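Local coordinates for protein ADP compounds hydrolase NudE (Escherichia coli, PDB 1VHZ) that hydrolyses ADP-ribose to AMP and ribose 5-phosphate, and also acts on Ap3A, Ap2A and NADH, as a magnesium-dependent homodimeric Nudix hydrolase, at residues F79-I84 / S124-V129; R96-E101 / Q132-E137. All blocks are in the same frame, centred on the assembly; numbering follows the deposited sequence.

Contact 1 of 2, residues F79-I84 / S124-V129; sequences FSKGLI and SKMNIV
Ile84 holds CG1 anti to its own carbonyl carbon (chi1 -63°), and Asn127 places CG in the same way (chi1 -60°), which brings the two side chains together at about a right angle, with Ile84 CD1 3.6 Å from Asn127 ND2. The contact lies in the mixed sheet of the Nudix fold, where strands 80-83 and 125-136 both pair with strand 51-58, the first antiparallel and the second parallel. With that strand between them, the backbones stay well apart: the nearest CA atoms, those of Ile84 and Asn127, are 9.2 Å from each other, and only side chains bridge the gap. The amide is anchored beyond the two segments, since Asn127 ND2 donates to Ala51 O and Glu50 OE1; what Ile84 adds is a methyl against an already bonded nitrogen. Val90 of helix 90-102 touches both side chains. At the other end of the contact, Met126 CE comes 4.2 Å from Lys81 CG, a loose apolar approach to the aliphatic part of the lysine. The charged end bonds to Asn171 OD1 as well as within its own segment: Lys81 NZ lies 2.8 Å from Phe79 O, in the carbonyl plane, on a lone pair, at a C=O...N angle of 139°.

Contact 2 of 2, residues R96-E101 / Q132-E137; sequences RELKEE and QDLYPE
The helix of the Nudix box, 90-102, meets the end of strand 125-136 here, after the chain has turned a corner at Asp133. Lys99 and Glu137 carry most of the contact, both chains extended beyond CG and running obliquely across one another. The carboxylate lies alongside the end of the lysine: Glu137 CD is 3.5 Å from Lys99 CE, so the aliphatic carbons share the contact with the charge. Lys99 NZ is nearly equidistant from the two oxygens, 3.5 Å from Glu137 OE1 and 3.6 Å from Glu137 OE2; the former pair is a salt bridge, but its hydrogen bond is weak. Closer to the backbone, Lys99 CA makes a CH...O contact of 3.6 Å with Glu137 O, bent to 127° at the hydrogen. Tyr135, whose CG sits between backbone N and carbonyl carbon (chi1 57°), sets its OH 3.7 Å from Lys99 CE, while Glu137 OE2 lies in plane at its ring edge. Deeper in, Leu98 CD1 and Leu134 CD2 meet at 4.2 Å, their side chains crossing at about a right angle; Leu98 also packs on Ile54 and Pro56, and Leu134 on Phe104 and Ala106. On the helix itself Arg96 NH1 grips Glu97 OE1 at 2.8 Å and also bonds Glu100 OE1, linking both acids through one nitrogen. Glu97 and Glu101 take no part in the contact with 132-137; they probably bind the divalent metal, as in related enzymes, which fits the catalytic helix of the Nudix box.

In the fold
Contacts 1 and 2 have centres 15 Å apart and share strand 125-136: contact 1 uses its beginning, in the sheet, and contact 2 its far end, past the corner. Their other segments, 79-84 and 96-101, are successive elements joined within the Nudix box, and they touch directly. Leu83 O lies 3.0 Å from Arg96 NH2, a probable hydrogen bond, and Ser80 OG bonds Glu101 OE1 at the same distance. The probable metal site lies close to contact 1, the Lys81 side chain being about 6 Å from that of Glu101 and about 7 Å from that of Glu97; contact 2 carries both acids on its helix, but touches 132-137 through Leu98 and Lys99. The bound ADP-ribose is held by other residues, among them Glu42 and Ser120.

Contact 1 of 2, residues F79-I84 / S124-V129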
loop_
_atom_site.group_PDB
_atom_site.type_symbol
_atom_site.label_atom_id
_atom_site.label_comp_id
_atom_site.label_asym_id
_atom_site.label_seq_id
_atom_site.Cartn_x
_atom_site.Cartn_y
_atom_site.Cartn_z
ATOM N N PHE A 79 -10.759 -1.435 -7.443
ATOM C CA PHE A 79 -11.887 -0.903 -6.710
ATOM C C PHE A 79 -11.895 0.622 -6.716
ATOM O O PHE A 79 -10.859 1.280 -6.733
ATOM C CB PHE A 79 -11.885 -1.435 -5.272
ATOM C CG PHE A 79 -11.855 -2.943 -5.220
ATOM C CD1 PHE A 79 -10.776 -3.613 -4.674
ATOM C CD2 PHE A 79 -12.908 -3.684 -5.751
ATOM C CE1 PHE A 79 -10.757 -5.002 -4.627
ATOM C CE2 PHE A 79 -12.890 -5.063 -5.713
ATOM C CZ PHE A 79 -11.816 -5.732 -5.147
ATOM N N SER A 80 -13.096 1.147 -6.749
ATOM C CA SER A 80 -13.340 2.597 -6.734
ATOM C C SER A 80 -12.789 3.175 -5.452
ATOM O O SER A 80 -12.877 2.592 -4.360
ATOM C CB SER A 80 -14.858 2.766 -6.955
ATOM O OG SER A 80 -15.340 3.882 -6.244
ATOM N N LYS A 81 -12.089 4.289 -5.520
ATOM C CA LYS A 81 -11.443 4.940 -4.402
ATOM C C LYS A 81 -11.645 6.453 -4.468
ATOM O O LYS A 81 -11.681 7.016 -5.568
ATOM C CB LYS A 81 -9.896 4.724 -4.517
ATOM C CG LYS A 81 -9.450 3.297 -4.371
ATOM C CD LYS A 81 -8.027 2.991 -4.763
ATOM C CE LYS A 81 -7.781 1.490 -4.898
ATOM N NZ LYS A 81 -8.114 0.916 -6.246
ATOM N N GLY A 82 -11.650 7.096 -3.315
ATOM C CA GLY A 82 -11.790 8.550 -3.253
ATOM C C GLY A 82 -11.448 9.040 -1.845
ATOM O O GLY A 82 -11.063 8.284 -0.959
ATOM N N LEU A 83 -11.616 10.335 -1.632
ATOM C CA LEU A 83 -11.354 10.949 -0.360
ATOM C C LEU A 83 -12.634 11.179 0.438
ATOM O O LEU A 83 -13.710 11.372 -0.110
ATOM C CB LEU A 83 -10.657 12.307 -0.580
ATOM C CG LEU A 83 -9.291 12.221 -1.258
ATOM C CD1 LEU A 83 -8.732 13.626 -1.503
ATOM C CD2 LEU A 83 -8.333 11.407 -0.404
ATOM N N ILE A 84 -12.485 11.116 1.758
ATOM C CA ILE A 84 -13.625 11.398 2.646
ATOM C C ILE A 84 -13.663 12.915 2.838
ATOM O O ILE A 84 -12.641 13.459 3.275
ATOM C CB ILE A 84 -13.410 10.710 4.008
ATOM C CG1 ILE A 84 -13.376 9.188 3.788
ATOM C CG2 ILE A 84 -14.480 11.164 4.991
ATOM C CD1 ILE A 84 -13.302 8.354 5.051
ATOM N N SER A 124 -1.412 8.950 5.466
ATOM C CA SER A 124 -2.763 8.688 4.995
ATOM C C SER A 124 -3.340 7.324 5.341
ATOM O O SER A 124 -2.659 6.314 5.328
ATOM C CB SER A 124 -2.826 8.871 3.462
ATOM O OG SER A 124 -4.142 9.303 3.130
ATOM N N LYS A 125 -4.641 7.275 5.598
ATOM C CA LYS A 125 -5.366 6.077 5.923
ATOM C C LYS A 125 -6.406 5.790 4.821
ATOM O O LYS A 125 -7.027 6.717 4.308
ATOM C CB LYS A 125 -6.180 6.156 7.214
ATOM C CG LYS A 125 -5.521 6.761 8.419
ATOM C CD LYS A 125 -4.476 5.844 9.024
ATOM C CE LYS A 125 -3.922 6.478 10.307
ATOM N NZ LYS A 125 -2.495 6.093 10.478
ATOM N N MET A 126 -6.645 4.498 4.649
ATOM C CA MET A 126 -7.620 4.044 3.663
ATOM C C MET A 126 -8.690 3.198 4.333
ATOM O O MET A 126 -8.406 2.197 4.998
ATOM C CB MET A 126 -6.885 3.311 2.554
ATOM C CG MET A 126 -7.763 2.505 1.602
ATOM S SD MET A 126 -8.835 3.564 0.633
ATOM C CE MET A 126 -7.707 4.138 -0.633
ATOM N N ASN A 127 -9.948 3.593 4.186
ATOM C CA ASN A 127 -11.048 2.845 4.783
ATOM C C ASN A 127 -11.693 1.964 3.714
ATOM O O ASN A 127 -12.097 2.486 2.667
ATOM C CB ASN A 127 -12.094 3.782 5.408
ATOM C CG ASN A 127 -11.497 4.658 6.504
ATOM O OD1 ASN A 127 -11.461 4.274 7.660
ATOM N ND2 ASN A 127 -10.994 5.838 6.134
ATOM N N ILE A 128 -11.746 0.662 3.977
ATOM C CA ILE A 128 -12.346 -0.285 3.040
ATOM C C ILE A 128 -13.800 -0.545 3.367
ATOM O O ILE A 128 -14.176 -0.954 4.476
ATOM C CB ILE A 128 -11.555 -1.619 3.036
ATOM C CG1 ILE A 128 -10.116 -1.331 2.577
ATOM C CG2 ILE A 128 -12.218 -2.629 2.119
ATOM C CD1 ILE A 128 -9.150 -2.467 2.872
ATOM N N VAL A 129 -14.690 -0.261 2.420
ATOM C CA VAL A 129 -16.119 -0.464 2.651
ATOM C C VAL A 129 -16.730 -1.411 1.622
ATOM O O VAL A 129 -16.417 -1.270 0.435
ATOM C CB VAL A 129 -16.854 0.895 2.558
ATOM C CG1 VAL A 129 -18.362 0.730 2.695
ATOM C CG2 VAL A 129 -16.352 1.895 3.577
#

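Contact 2 of 2, residues R96-E101 / Q132-E137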
loop_
_atom_site.group_PDB
_atom_site.type_symbol
_atom_site.label_atom_id
_atom_site.label_comp_id
_atom_site.label_asym_id
_atom_site.label_seq_id
_atom_site.Cartn_x
_atom_site.Cartn_y
_atom_site.Cartn_z
ATOM N N ARG A 96 -21.421 8.361 -1.643
ATOM C CA ARG A 96 -21.212 9.454 -2.575
ATOM C C ARG A 96 -20.232 9.049 -3.677
ATOM O O ARG A 96 -20.512 9.285 -4.859
ATOM C CB ARG A 96 -20.713 10.712 -1.850
ATOM C CG ARG A 96 -20.367 11.880 -2.775
ATOM C CD ARG A 96 -19.849 13.090 -1.992
ATOM N NE ARG A 96 -18.708 12.744 -1.144
ATOM C CZ ARG A 96 -17.521 12.334 -1.596
ATOM N NH1 ARG A 96 -17.272 12.212 -2.903
ATOM N NH2 ARG A 96 -16.556 12.019 -0.731
ATOM N N GLU A 97 -19.089 8.457 -3.307
ATOM C CA GLU A 97 -18.115 8.037 -4.304
ATOM C C GLU A 97 -18.710 6.990 -5.244
ATOM O O GLU A 97 -18.432 7.072 -6.445
ATOM C CB GLU A 97 -16.821 7.498 -3.696
ATOM C CG GLU A 97 -15.973 8.521 -2.959
ATOM C CD GLU A 97 -15.263 9.487 -3.896
ATOM O OE1 GLU A 97 -14.984 10.623 -3.444
ATOM O OE2 GLU A 97 -14.983 9.117 -5.060
ATOM N N LEU A 98 -19.467 6.027 -4.748
ATOM C CA LEU A 98 -20.055 5.034 -5.654
ATOM C C LEU A 98 -20.941 5.755 -6.701
ATOM O O LEU A 98 -20.869 5.425 -7.876
ATOM C CB LEU A 98 -20.936 4.050 -4.946
ATOM C CG LEU A 98 -20.687 2.609 -4.659
ATOM C CD1 LEU A 98 -22.040 1.869 -4.502
ATOM C CD2 LEU A 98 -19.838 1.882 -5.687
ATOM N N LYS A 99 -21.825 6.631 -6.227
ATOM C CA LYS A 99 -22.753 7.354 -7.062
ATOM C C LYS A 99 -22.014 8.136 -8.151
ATOM O O LYS A 99 -22.419 8.066 -9.303
ATOM C CB LYS A 99 -23.641 8.319 -6.272
ATOM C CG LYS A 99 -24.628 7.673 -5.333
ATOM C CD LYS A 99 -25.368 8.719 -4.485
ATOM C CE LYS A 99 -26.236 7.954 -3.463
ATOM N NZ LYS A 99 -26.703 8.882 -2.397
ATOM N N GLU A 100 -20.946 8.826 -7.754
ATOM C CA GLU A 100 -20.136 9.596 -8.664
ATOM C C GLU A 100 -19.366 8.727 -9.659
ATOM O O GLU A 100 -19.234 9.071 -10.831
ATOM C CB GLU A 100 -19.082 10.433 -7.912
ATOM C CG GLU A 100 -19.604 11.636 -7.152
ATOM C CD GLU A 100 -18.575 12.300 -6.269
ATOM O OE1 GLU A 100 -18.976 13.123 -5.417
ATOM O OE2 GLU A 100 -17.351 12.009 -6.376
ATOM N N GLU A 101 -18.851 7.578 -9.212
ATOM C CA GLU A 101 -18.026 6.796 -10.134
ATOM C C GLU A 101 -18.711 5.710 -10.913
ATOM O O GLU A 101 -18.371 5.463 -12.075
ATOM C CB GLU A 101 -16.849 6.198 -9.329
ATOM C CG GLU A 101 -15.964 7.305 -8.744
ATOM C CD GLU A 101 -14.641 6.782 -8.226
ATOM O OE1 GLU A 101 -14.303 5.605 -8.464
ATOM O OE2 GLU A 101 -13.916 7.563 -7.574
ATOM N N GLN A 132 -23.476 -3.269 -0.866
ATOM C CA GLN A 132 -24.451 -4.216 -1.386
ATOM C C GLN A 132 -25.829 -3.541 -1.433
ATOM O O GLN A 132 -26.045 -2.518 -0.782
ATOM C CB GLN A 132 -24.575 -5.481 -0.550
ATOM C CG GLN A 132 -23.269 -6.116 -0.145
ATOM C CD GLN A 132 -23.443 -7.305 0.772
ATOM O OE1 GLN A 132 -23.632 -8.420 0.291
ATOM N NE2 GLN A 132 -23.394 -7.070 2.072
ATOM N N ASP A 133 -26.764 -4.207 -2.091
ATOM C CA ASP A 133 -28.126 -3.729 -2.255
ATOM C C ASP A 133 -28.089 -2.350 -2.907
ATOM O O ASP A 133 -28.462 -1.324 -2.338
ATOM C CB ASP A 133 -28.891 -3.734 -0.940
ATOM C CG ASP A 133 -30.368 -3.392 -1.179
ATOM O OD1 ASP A 133 -30.833 -3.569 -2.328
ATOM O OD2 ASP A 133 -31.028 -2.920 -0.244
ATOM N N LEU A 134 -27.579 -2.342 -4.135
ATOM C CA LEU A 134 -27.410 -1.134 -4.916
ATOM C C LEU A 134 -28.678 -0.686 -5.639
ATOM O O LEU A 134 -29.525 -1.492 -5.978
ATOM C CB LEU A 134 -26.330 -1.342 -5.988
ATOM C CG LEU A 134 -25.043 -2.045 -5.605
ATOM C CD1 LEU A 134 -24.007 -1.915 -6.727
ATOM C CD2 LEU A 134 -24.453 -1.510 -4.308
ATOM N N TYR A 135 -28.728 0.604 -5.934
ATOM C CA TYR A 135 -29.844 1.212 -6.648
ATOM C C TYR A 135 -29.239 2.323 -7.518
ATOM O O TYR A 135 -28.227 2.902 -7.114
ATOM C CB TYR A 135 -30.898 1.787 -5.701
ATOM C CG TYR A 135 -30.333 2.802 -4.735
ATOM C CD1 TYR A 135 -30.195 4.133 -5.069
ATOM C CD2 TYR A 135 -29.877 2.391 -3.481
ATOM C CE1 TYR A 135 -29.646 5.051 -4.177
ATOM C CE2 TYR A 135 -29.339 3.293 -2.582
ATOM C CZ TYR A 135 -29.228 4.620 -2.938
ATOM O OH TYR A 135 -28.680 5.517 -2.037
ATOM N N PRO A 136 -29.803 2.538 -8.694
ATOM C CA PRO A 136 -29.336 3.554 -9.609
ATOM C C PRO A 136 -29.477 4.960 -9.059
ATOM O O PRO A 136 -30.527 5.368 -8.560
ATOM C CB PRO A 136 -30.204 3.398 -10.857
ATOM C CG PRO A 136 -30.994 2.155 -10.675
ATOM C CD PRO A 136 -30.997 1.827 -9.205
ATOM N N GLU A 137 -28.409 5.732 -9.124
ATOM C CA GLU A 137 -28.376 7.114 -8.672
ATOM C C GLU A 137 -26.982 7.655 -9.031
ATOM O O GLU A 137 -25.970 7.126 -8.582
ATOM C CB GLU A 137 -28.651 7.377 -7.210
ATOM C CG GLU A 137 -28.562 8.859 -6.870
ATOM C CD GLU A 137 -28.855 9.211 -5.435
ATOM O OE1 GLU A 137 -28.488 10.331 -4.999
ATOM O OE2 GLU A 137 -29.462 8.412 -4.697
#